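Local coordinates for protein botulinum neurotoxin type C1 (Clostridium botulinum, PDB 3R4S) that binds gangliosides on nerve cells through its receptor-binding region and belongs to a clostridial zinc endopeptidase toxin that probably cleaves neuronal SNARE proteins, at residues Ser106-Gly111 and Leu117-Lys122; Tyr329-Ser334 and Arg400-Val405; Glu336-Ile341 and Gly388-Arg393. All blocks are in the same frame, centred on the assembly; numbering follows the deposited sequence.

Interaction 1 (Ser106-Gly111 and Leu117-Lys122); sequences SGWSIG and LVFTLK
Trp108 and Phe119 lie on one face of an antiparallel beta hairpin, diagonal neighbours on the two strands 108-113 and 116-124, within the concanavalin-like N-terminal half of the receptor-binding region. The two side chains cross at about a right angle, yet their ring planes are only 29° apart; slid well past each other, the rings barely overlap, and they meet where Trp108 CE3 comes 3.9 Å from Phe119 CE1. Trp108 takes the torsion that sets CG between its backbone N and carbonyl carbon (chi1 62°), which leads the indole away from the partner strand and onto Phe182, while its CB stays against Phe119 CE1 and CZ and near Leu121 CD2. Phe119 leans the other way: chi1 of 175° brings its ring nearer to strand 108-111. Ile110 completes the row, its CG1 at the edge of the phenyl ring, 3.7 Å from Phe119 CD1, and its CG2 beside Leu117 CD2. Met160 and Ile162 of strand 159-164 pack against this apolar face, consistent with the two-sheet jelly-roll sandwich of the family. Ser109, Val118, Thr120 and Lys122 project from the other face, where Ser109 OG bonds to Asp100 and Thr120 OG1 to Ser130. The segments run antiparallel, and Gly107, Ser109 and Gly111 form hydrogen-bonded pairs with Lys122, Thr120 and Val118. Gly107, where the chain turns a corner, has backbone angles that would press a CB against the preceding carbonyl O. There Lys122 O accepts a hydrogen bond from Gly107 N, 2.9 Å away, on a lone pair in the carbonyl plane, and Ser106 CA approaches the same oxygen at 3.1 Å.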
loop_
_atom_site.group_PDB
_atom_site.type_symbol
_atom_site.label_atom_id
_atom_site.label_comp_id
_atom_site.label_asym_id
_atom_site.label_seq_id
_atom_site.Cartn_x
_atom_site.Cartn_y
_atom_site.Cartn_z
ATOM N N SER A 106 -21.390 20.499 14.704
ATOM C CA SER A 106 -20.080 21.140 14.611
ATOM C C SER A 106 -18.980 20.144 14.982
ATOM O O SER A 106 -19.215 19.227 15.774
ATOM C CB SER A 106 -20.021 22.359 15.538
ATOM O OG SER A 106 -18.925 23.198 15.214
ATOM N N GLY A 107 -17.786 20.340 14.425
ATOM C CA GLY A 107 -16.636 19.499 14.727
ATOM C C GLY A 107 -15.825 19.189 13.484
ATOM O O GLY A 107 -15.719 20.017 12.583
ATOM N N TRP A 108 -15.246 17.995 13.428
ATOM C CA TRP A 108 -14.606 17.538 12.191
ATOM C C TRP A 108 -15.032 16.131 11.868
ATOM O O TRP A 108 -15.505 15.392 12.731
ATOM C CB TRP A 108 -13.073 17.632 12.259
ATOM C CG TRP A 108 -12.452 16.782 13.333
ATOM C CD1 TRP A 108 -12.099 17.178 14.597
ATOM C CD2 TRP A 108 -12.096 15.400 13.237
ATOM N NE1 TRP A 108 -11.549 16.123 15.294
ATOM C CE2 TRP A 108 -11.533 15.021 14.483
ATOM C CE3 TRP A 108 -12.182 14.444 12.218
ATOM C CZ2 TRP A 108 -11.081 13.728 14.739
ATOM C CZ3 TRP A 108 -11.732 13.154 12.481
ATOM C CH2 TRP A 108 -11.186 12.815 13.727
ATOM N N SER A 109 -14.867 15.758 10.607
ATOM C CA SER A 109 -15.231 14.426 10.188
ATOM C C SER A 109 -14.400 13.994 8.988
ATOM O O SER A 109 -13.916 14.826 8.224
ATOM C CB SER A 109 -16.724 14.372 9.850
ATOM O OG SER A 109 -17.153 13.027 9.755
ATOM N N ILE A 110 -14.219 12.688 8.839
ATOM C CA ILE A 110 -13.536 12.139 7.679
ATOM C C ILE A 110 -14.425 11.095 7.034
ATOM O O ILE A 110 -14.982 10.244 7.725
ATOM C CB ILE A 110 -12.193 11.500 8.060
ATOM C CG1 ILE A 110 -11.208 12.588 8.507
ATOM C CG2 ILE A 110 -11.621 10.720 6.875
ATOM C CD1 ILE A 110 -9.933 12.054 9.163
ATOM N N GLY A 111 -14.556 11.167 5.713
ATOM C CA GLY A 111 -15.393 10.239 4.973
ATOM C C GLY A 111 -14.778 9.867 3.633
ATOM O O GLY A 111 -13.794 10.477 3.186
ATOM N N LEU A 117 -11.012 10.587 -0.395
ATOM C CA LEU A 117 -11.088 10.609 1.059
ATOM C C LEU A 117 -11.147 12.077 1.461
ATOM O O LEU A 117 -10.308 12.877 1.041
ATOM C CB LEU A 117 -9.912 9.886 1.724
ATOM C CG LEU A 117 -9.920 9.951 3.267
ATOM C CD1 LEU A 117 -9.455 8.659 3.892
ATOM C CD2 LEU A 117 -9.056 11.097 3.770
ATOM N N VAL A 118 -12.159 12.430 2.251
ATOM C CA VAL A 118 -12.456 13.829 2.527
ATOM C C VAL A 118 -12.315 14.173 4.011
ATOM O O VAL A 118 -12.872 13.485 4.866
ATOM C CB VAL A 118 -13.889 14.163 2.085
ATOM C CG1 VAL A 118 -14.166 15.639 2.244
ATOM C CG2 VAL A 118 -14.110 13.739 0.621
ATOM N N PHE A 119 -11.566 15.229 4.313
ATOM C CA PHE A 119 -11.534 15.787 5.664
ATOM C C PHE A 119 -12.379 17.040 5.699
ATOM O O PHE A 119 -12.259 17.893 4.826
ATOM C CB PHE A 119 -10.108 16.129 6.108
ATOM C CG PHE A 119 -10.055 16.818 7.445
ATOM C CD1 PHE A 119 -10.153 16.082 8.624
ATOM C CD2 PHE A 119 -9.923 18.197 7.523
ATOM C CE1 PHE A 119 -10.117 16.714 9.875
ATOM C CE2 PHE A 119 -9.890 18.840 8.758
ATOM C CZ PHE A 119 -9.995 18.094 9.940
ATOM N N THR A 120 -13.231 17.153 6.710
ATOM C CA THR A 120 -14.151 18.280 6.800
ATOM C C THR A 120 -14.132 18.957 8.166
ATOM O O THR A 120 -14.226 18.288 9.205
ATOM C CB THR A 120 -15.588 17.830 6.538
ATOM O OG1 THR A 120 -15.649 17.137 5.287
ATOM C CG2 THR A 120 -16.520 19.032 6.503
ATOM N N LEU A 121 -13.986 20.279 8.165
ATOM C CA LEU A 121 -14.307 21.074 9.346
ATOM C C LEU A 121 -15.774 21.469 9.225
ATOM O O LEU A 121 -16.175 22.072 8.227
ATOM C CB LEU A 121 -13.434 22.323 9.425
ATOM C CG LEU A 121 -11.973 22.138 9.853
ATOM C CD1 LEU A 121 -11.299 23.485 9.969
ATOM C CD2 LEU A 121 -11.858 21.388 11.173
ATOM N N LYS A 122 -16.584 21.104 10.213
ATOM C CA LYS A 122 -17.993 21.472 10.182
ATOM C C LYS A 122 -18.270 22.604 11.163
ATOM O O LYS A 122 -18.270 22.404 12.382
ATOM C CB LYS A 122 -18.884 20.271 10.491
ATOM C CG LYS A 122 -20.371 20.566 10.318
ATOM C CD LYS A 122 -21.218 19.374 10.723
ATOM C CE LYS A 122 -22.702 19.624 10.482
ATOM N NZ LYS A 122 -23.115 19.145 9.154
#

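Interaction 2 (Tyr329-Ser334 and Arg400-Val405); sequences YADNHS and RHNYLV
Tyr329 and Arg400 meet across two backbones that stay well apart: their CA atoms, 9.4 Å from each other, are the nearest pair between the segments. Residues 329-334 form an irregular loop between strands 317-323 and 338-345, whereas 401-405 begins strand 401-409, so side chains and one water bridge the gap. Arg400 NE lies over one face of the Tyr329 ring, toward its rim, and the rest of the guanidinium runs past the CD2-CE2 side, with one of its own faces turned to those two carbons. Its NH2 lies 3.4 Å from Tyr329 CE2 and its NH1 3.6 Å from Tyr329 CD2, but the two planes are inclined by 41°, so this is a tilted contact at one side of the ring. The Arg400 chain is extended from CG to NE, which carries the charged end across to the tyrosine. Both segments belong to the C-terminal beta-trefoil half of the receptor-binding region, and strand 381-392 lies between them: Tyr329 and His401 each bond to its backbone, at Arg391 and Phe392. Farther along, Asp331 of the loop and Asn402 of the strand approach from opposite directions. Asn402 ND2 donates to Asp331 OD1 over 3.0 Å, with a nearly straight N-H...O angle of 167°; the acceptor lies in the amide plane, but the donor stands 46° out of the carboxylate plane. Asp331 OD2 is held in a salt bridge by Arg391 NE, and this second grip probably favours the charged carboxylate. The other end of the Asn402 amide is used as well: its OD1 receives a hydrogen bond of 2.8 Å from a water O, and that water O accepts one of 2.9 Å from Asp331 N.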
loop_
_atom_site.group_PDB
_atom_site.type_symbol
_atom_site.label_atom_id
_atom_site.label_comp_id
_atom_site.label_asym_id
_atom_site.label_seq_id
_atom_site.Cartn_x
_atom_site.Cartn_y
_atom_site.Cartn_z
ATOM N N TYR A 329 16.482 -10.985 -29.626
ATOM C CA TYR A 329 16.249 -10.277 -30.879
ATOM C C TYR A 329 15.100 -9.307 -30.683
ATOM O O TYR A 329 14.066 -9.672 -30.131
ATOM C CB TYR A 329 15.909 -11.258 -32.011
ATOM C CG TYR A 329 16.946 -12.348 -32.178
ATOM C CD1 TYR A 329 17.989 -12.208 -33.087
ATOM C CD2 TYR A 329 16.896 -13.505 -31.409
ATOM C CE1 TYR A 329 18.956 -13.194 -33.225
ATOM C CE2 TYR A 329 17.859 -14.501 -31.540
ATOM C CZ TYR A 329 18.885 -14.340 -32.450
ATOM O OH TYR A 329 19.840 -15.323 -32.587
ATOM N N ALA A 330 15.287 -8.073 -31.133
ATOM C CA ALA A 330 14.254 -7.052 -31.027
ATOM C C ALA A 330 14.128 -6.306 -32.351
ATOM O O ALA A 330 15.113 -6.129 -33.064
ATOM C CB ALA A 330 14.582 -6.080 -29.898
ATOM N N ASP A 331 12.910 -5.872 -32.667
ATOM C CA ASP A 331 12.631 -5.168 -33.919
ATOM C C ASP A 331 13.611 -4.042 -34.222
ATOM O O ASP A 331 14.207 -4.009 -35.302
ATOM C CB ASP A 331 11.193 -4.642 -33.944
ATOM C CG ASP A 331 10.194 -5.722 -34.267
ATOM O OD1 ASP A 331 8.974 -5.444 -34.261
ATOM O OD2 ASP A 331 10.643 -6.855 -34.539
ATOM N N ASN A 332 13.781 -3.118 -33.284
ATOM C CA ASN A 332 14.692 -2.002 -33.522
ATOM C C ASN A 332 15.773 -1.830 -32.460
ATOM O O ASN A 332 16.952 -1.668 -32.786
ATOM C CB ASN A 332 13.913 -0.702 -33.745
ATOM C CG ASN A 332 13.303 -0.623 -35.141
ATOM O OD1 ASN A 332 14.018 -0.666 -36.150
ATOM N ND2 ASN A 332 11.977 -0.512 -35.204
ATOM N N HIS A 333 15.370 -1.871 -31.195
ATOM C CA HIS A 333 16.310 -1.740 -30.089
ATOM C C HIS A 333 17.478 -2.715 -30.233
ATOM O O HIS A 333 17.349 -3.768 -30.857
ATOM C CB HIS A 333 15.589 -1.969 -28.758
ATOM C CG HIS A 333 14.413 -1.067 -28.552
ATOM N ND1 HIS A 333 13.286 -1.121 -29.345
ATOM C CD2 HIS A 333 14.187 -0.083 -27.647
ATOM C CE1 HIS A 333 12.417 -0.212 -28.939
ATOM N NE2 HIS A 333 12.941 0.432 -27.908
ATOM N N SER A 334 18.628 -2.351 -29.678
ATOM C CA SER A 334 19.709 -3.313 -29.551
ATOM C C SER A 334 19.337 -4.203 -28.375
ATOM O O SER A 334 18.491 -3.835 -27.559
ATOM C CB SER A 334 21.052 -2.624 -29.304
ATOM O OG SER A 334 22.121 -3.559 -29.360
ATOM N N ARG A 400 9.293 -16.018 -36.174
ATOM C CA ARG A 400 9.452 -15.289 -34.917
ATOM C C ARG A 400 8.324 -14.282 -34.741
ATOM O O ARG A 400 7.941 -13.591 -35.683
ATOM C CB ARG A 400 10.797 -14.554 -34.871
ATOM C CG ARG A 400 12.003 -15.460 -34.710
ATOM C CD ARG A 400 13.260 -14.668 -34.365
ATOM N NE ARG A 400 14.363 -15.576 -34.059
ATOM C CZ ARG A 400 14.686 -15.998 -32.837
ATOM N NH1 ARG A 400 14.004 -15.579 -31.770
ATOM N NH2 ARG A 400 15.704 -16.835 -32.677
ATOM N N HIS A 401 7.795 -14.202 -33.527
ATOM C CA HIS A 401 6.791 -13.196 -33.208
ATOM C C HIS A 401 7.206 -12.372 -31.989
ATOM O O HIS A 401 8.037 -12.802 -31.195
ATOM C CB HIS A 401 5.429 -13.849 -32.963
ATOM C CG HIS A 401 4.898 -14.584 -34.148
ATOM N ND1 HIS A 401 4.231 -13.956 -35.180
ATOM C CD2 HIS A 401 4.950 -15.899 -34.485
ATOM C CE1 HIS A 401 3.885 -14.845 -36.090
ATOM N NE2 HIS A 401 4.308 -16.035 -35.687
ATOM N N ASN A 402 6.623 -11.184 -31.862
ATOM C CA ASN A 402 6.853 -10.330 -30.712
ATOM C C ASN A 402 6.070 -10.787 -29.479
ATOM O O ASN A 402 4.863 -11.013 -29.553
ATOM C CB ASN A 402 6.482 -8.888 -31.052
ATOM C CG ASN A 402 7.597 -8.160 -31.768
ATOM O OD1 ASN A 402 8.774 -8.446 -31.553
ATOM N ND2 ASN A 402 7.234 -7.204 -32.615
ATOM N N TYR A 403 6.774 -10.936 -28.358
ATOM C CA TYR A 403 6.138 -11.199 -27.073
ATOM C C TYR A 403 6.672 -10.227 -26.030
ATOM O O TYR A 403 7.830 -9.817 -26.088
ATOM C CB TYR A 403 6.412 -12.630 -26.599
ATOM C CG TYR A 403 5.869 -13.717 -27.507
ATOM C CD1 TYR A 403 4.592 -14.237 -27.317
ATOM C CD2 TYR A 403 6.634 -14.223 -28.549
ATOM C CE1 TYR A 403 4.089 -15.233 -28.143
ATOM C CE2 TYR A 403 6.147 -15.218 -29.380
ATOM C CZ TYR A 403 4.875 -15.716 -29.176
ATOM O OH TYR A 403 4.373 -16.694 -29.998
ATOM N N LEU A 404 5.820 -9.872 -25.072
ATOM C CA LEU A 404 6.235 -9.062 -23.931
ATOM C C LEU A 404 6.714 -10.029 -22.857
ATOM O O LEU A 404 5.935 -10.847 -22.376
ATOM C CB LEU A 404 5.057 -8.219 -23.426
ATOM C CG LEU A 404 5.318 -7.207 -22.298
ATOM C CD1 LEU A 404 6.374 -6.191 -22.707
ATOM C CD2 LEU A 404 4.026 -6.506 -21.933
ATOM N N VAL A 405 7.994 -9.942 -22.491
ATOM C CA VAL A 405 8.624 -10.952 -21.645
ATOM C C VAL A 405 9.444 -10.311 -20.527
ATOM O O VAL A 405 9.941 -9.198 -20.692
ATOM C CB VAL A 405 9.569 -11.853 -22.476
ATOM C CG1 VAL A 405 8.793 -12.539 -23.593
ATOM C CG2 VAL A 405 10.734 -11.038 -23.068
HETATM O O HOH W 1 10.710 -6.526 -30.897
#

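Interaction 3 (Glu336-Ile341 and Gly388-Arg393); sequences EDIYAI and GTYRFR
Ile338 presses its CG2 methyl against the phenol end of Tyr390, 3.5 Å from Tyr390 OH and 3.8 Å from Tyr390 CZ. The methyl reaches the aromatic group obliquely, and the two side chains cross at about a right angle. With chi1 at -57°, Ile338 CG2 lies anti to the backbone N while CG1 lies anti to the carbonyl carbon; both branches border the hydroxyl, CG1 more distantly. Tyr390 leaves its strand facing the segment of Ile338, and Met328 and Ala330 also pack on it. In the C-terminal beta-trefoil half, strands 338-345 and 381-392 do not pair directly: strand 401-409 lies between them in the sheet and pairs with both, which leaves the CA atoms of Ala340 and Tyr390 9.0 Å apart. Tyr390 and, two residues on, Phe392 both hold CG anti to the carbonyl carbon (chi1 -59° and -65°), so that the two rings leave the strand alike. Phe392 thereby brings its CZ to 4.0 Å from Ala340 CB, which stands at the ring edge, close to the ring plane. Gln270 touches both Ala340 and Phe392, while Val405 of the intervening strand packs against Phe392.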
loop_
_atom_site.group_PDB
_atom_site.type_symbol
_atom_site.label_atom_id
_atom_site.label_comp_id
_atom_site.label_asym_id
_atom_site.label_seq_id
_atom_site.Cartn_x
_atom_site.Cartn_y
_atom_site.Cartn_z
ATOM N N GLU A 336 21.870 -5.875 -26.463
ATOM C CA GLU A 336 23.132 -6.174 -25.795
ATOM C C GLU A 336 22.947 -6.338 -24.280
ATOM O O GLU A 336 22.388 -5.470 -23.617
ATOM C CB GLU A 336 24.174 -5.086 -26.100
ATOM C CG GLU A 336 25.607 -5.458 -25.694
ATOM C CD GLU A 336 26.626 -4.348 -25.981
ATOM O OE1 GLU A 336 26.284 -3.385 -26.708
ATOM O OE2 GLU A 336 27.771 -4.448 -25.479
ATOM N N ASP A 337 23.420 -7.464 -23.756
ATOM C CA ASP A 337 23.347 -7.778 -22.333
ATOM C C ASP A 337 21.923 -7.999 -21.822
ATOM O O ASP A 337 21.697 -7.992 -20.608
ATOM C CB ASP A 337 24.048 -6.700 -21.498
ATOM C CG ASP A 337 25.529 -6.601 -21.804
ATOM O OD1 ASP A 337 26.218 -7.638 -21.733
ATOM O OD2 ASP A 337 25.997 -5.487 -22.124
ATOM N N ILE A 338 20.977 -8.189 -22.742
ATOM C CA ILE A 338 19.595 -8.505 -22.384
ATOM C C ILE A 338 19.354 -10.014 -22.438
ATOM O O ILE A 338 19.639 -10.650 -23.452
ATOM C CB ILE A 338 18.598 -7.847 -23.349
ATOM C CG1 ILE A 338 18.790 -6.331 -23.397
ATOM C CG2 ILE A 338 17.164 -8.166 -22.924
ATOM C CD1 ILE A 338 18.405 -5.643 -22.092
ATOM N N TYR A 339 18.831 -10.587 -21.355
ATOM C CA TYR A 339 18.518 -12.019 -21.316
ATOM C C TYR A 339 17.086 -12.246 -20.873
ATOM O O TYR A 339 16.589 -11.565 -19.976
ATOM C CB TYR A 339 19.446 -12.760 -20.362
ATOM C CG TYR A 339 20.899 -12.553 -20.672
ATOM C CD1 TYR A 339 21.600 -13.471 -21.440
ATOM C CD2 TYR A 339 21.573 -11.430 -20.207
ATOM C CE1 TYR A 339 22.937 -13.286 -21.727
ATOM C CE2 TYR A 339 22.909 -11.233 -20.488
ATOM C CZ TYR A 339 23.585 -12.165 -21.249
ATOM O OH TYR A 339 24.915 -11.976 -21.541
ATOM N N ALA A 340 16.420 -13.204 -21.504
ATOM C CA ALA A 340 15.061 -13.541 -21.126
ATOM C C ALA A 340 15.050 -14.263 -19.783
ATOM O O ALA A 340 15.978 -15.009 -19.468
ATOM C CB ALA A 340 14.399 -14.411 -22.217
ATOM N N ILE A 341 14.003 -14.028 -18.994
ATOM C CA ILE A 341 13.715 -14.875 -17.845
ATOM C C ILE A 341 12.690 -15.916 -18.276
ATOM O O ILE A 341 11.632 -15.584 -18.809
ATOM C CB ILE A 341 13.178 -14.071 -16.643
ATOM C CG1 ILE A 341 14.255 -13.098 -16.134
ATOM C CG2 ILE A 341 12.726 -15.022 -15.540
ATOM C CD1 ILE A 341 13.781 -12.117 -15.057
ATOM N N GLY A 388 10.310 -6.231 -21.590
ATOM C CA GLY A 388 10.321 -5.664 -22.927
ATOM C C GLY A 388 9.756 -6.585 -24.000
ATOM O O GLY A 388 9.386 -7.736 -23.734
ATOM N N THR A 389 9.703 -6.075 -25.226
ATOM C CA THR A 389 9.125 -6.817 -26.339
ATOM C C THR A 389 10.227 -7.381 -27.227
ATOM O O THR A 389 11.001 -6.629 -27.803
ATOM C CB THR A 389 8.207 -5.915 -27.167
ATOM O OG1 THR A 389 7.113 -5.491 -26.348
ATOM C CG2 THR A 389 7.665 -6.658 -28.401
ATOM N N TYR A 390 10.306 -8.706 -27.315
ATOM C CA TYR A 390 11.344 -9.356 -28.112
ATOM C C TYR A 390 10.795 -10.462 -29.021
ATOM O O TYR A 390 9.672 -10.942 -28.832
ATOM C CB TYR A 390 12.451 -9.888 -27.201
ATOM C CG TYR A 390 13.092 -8.800 -26.369
ATOM C CD1 TYR A 390 14.200 -8.107 -26.833
ATOM C CD2 TYR A 390 12.568 -8.449 -25.125
ATOM C CE1 TYR A 390 14.779 -7.095 -26.078
ATOM C CE2 TYR A 390 13.143 -7.436 -24.361
ATOM C CZ TYR A 390 14.248 -6.770 -24.842
ATOM O OH TYR A 390 14.822 -5.778 -24.094
ATOM N N ARG A 391 11.594 -10.856 -30.008
ATOM C CA ARG A 391 11.161 -11.828 -31.015
ATOM C C ARG A 391 11.533 -13.258 -30.630
ATOM O O ARG A 391 12.695 -13.557 -30.385
ATOM C CB ARG A 391 11.773 -11.487 -32.376
ATOM C CG ARG A 391 11.185 -10.254 -33.033
ATOM C CD ARG A 391 10.196 -10.642 -34.132
ATOM N NE ARG A 391 9.521 -9.469 -34.671
ATOM C CZ ARG A 391 8.416 -9.497 -35.408
ATOM N NH1 ARG A 391 7.831 -10.654 -35.714
ATOM N NH2 ARG A 391 7.891 -8.354 -35.840
ATOM N N PHE A 392 10.537 -14.136 -30.578
ATOM C CA PHE A 392 10.755 -15.540 -30.246
ATOM C C PHE A 392 9.978 -16.435 -31.208
ATOM O O PHE A 392 9.061 -15.990 -31.900
ATOM C CB PHE A 392 10.233 -15.874 -28.839
ATOM C CG PHE A 392 10.946 -15.176 -27.711
ATOM C CD1 PHE A 392 11.972 -15.814 -27.019
ATOM C CD2 PHE A 392 10.554 -13.912 -27.303
ATOM C CE1 PHE A 392 12.611 -15.183 -25.956
ATOM C CE2 PHE A 392 11.183 -13.280 -26.239
ATOM C CZ PHE A 392 12.209 -13.908 -25.568
ATOM N N ARG A 393 10.336 -17.715 -31.210
ATOM C CA ARG A 393 9.503 -18.754 -31.790
ATOM C C ARG A 393 9.041 -19.618 -30.628
ATOM O O ARG A 393 9.823 -20.380 -30.066
ATOM C CB ARG A 393 10.293 -19.614 -32.780
ATOM C CG ARG A 393 10.801 -18.868 -34.005
ATOM C CD ARG A 393 11.468 -19.833 -35.009
ATOM N NE ARG A 393 11.876 -19.119 -36.217
ATOM C CZ ARG A 393 13.078 -18.587 -36.400
ATOM N NH1 ARG A 393 14.008 -18.693 -35.460
ATOM N NH2 ARG A 393 13.350 -17.949 -37.527
#

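In the fold
Interaction 1 lies in the N-terminal half, on the opposite side of the chain's centre from the other two; its centre is about 53 Å from that of interaction 2. It is a paired hairpin, knit by backbone bonds, with one buried apolar face. Interactions 2 and 3 rely on side chains reaching across wider gaps. Their centres are about 6 Å apart, and strand 401-409 of interaction 2 is the sheet neighbour of both strands in interaction 3. Interaction 2 is a surface contact of charged and amide groups, an aromatic ring and a water; interaction 3 is apolar and partly buried. Along the chain, interaction 3 is nested inside the loop that interaction 2 closes, and the two touch through their backbones.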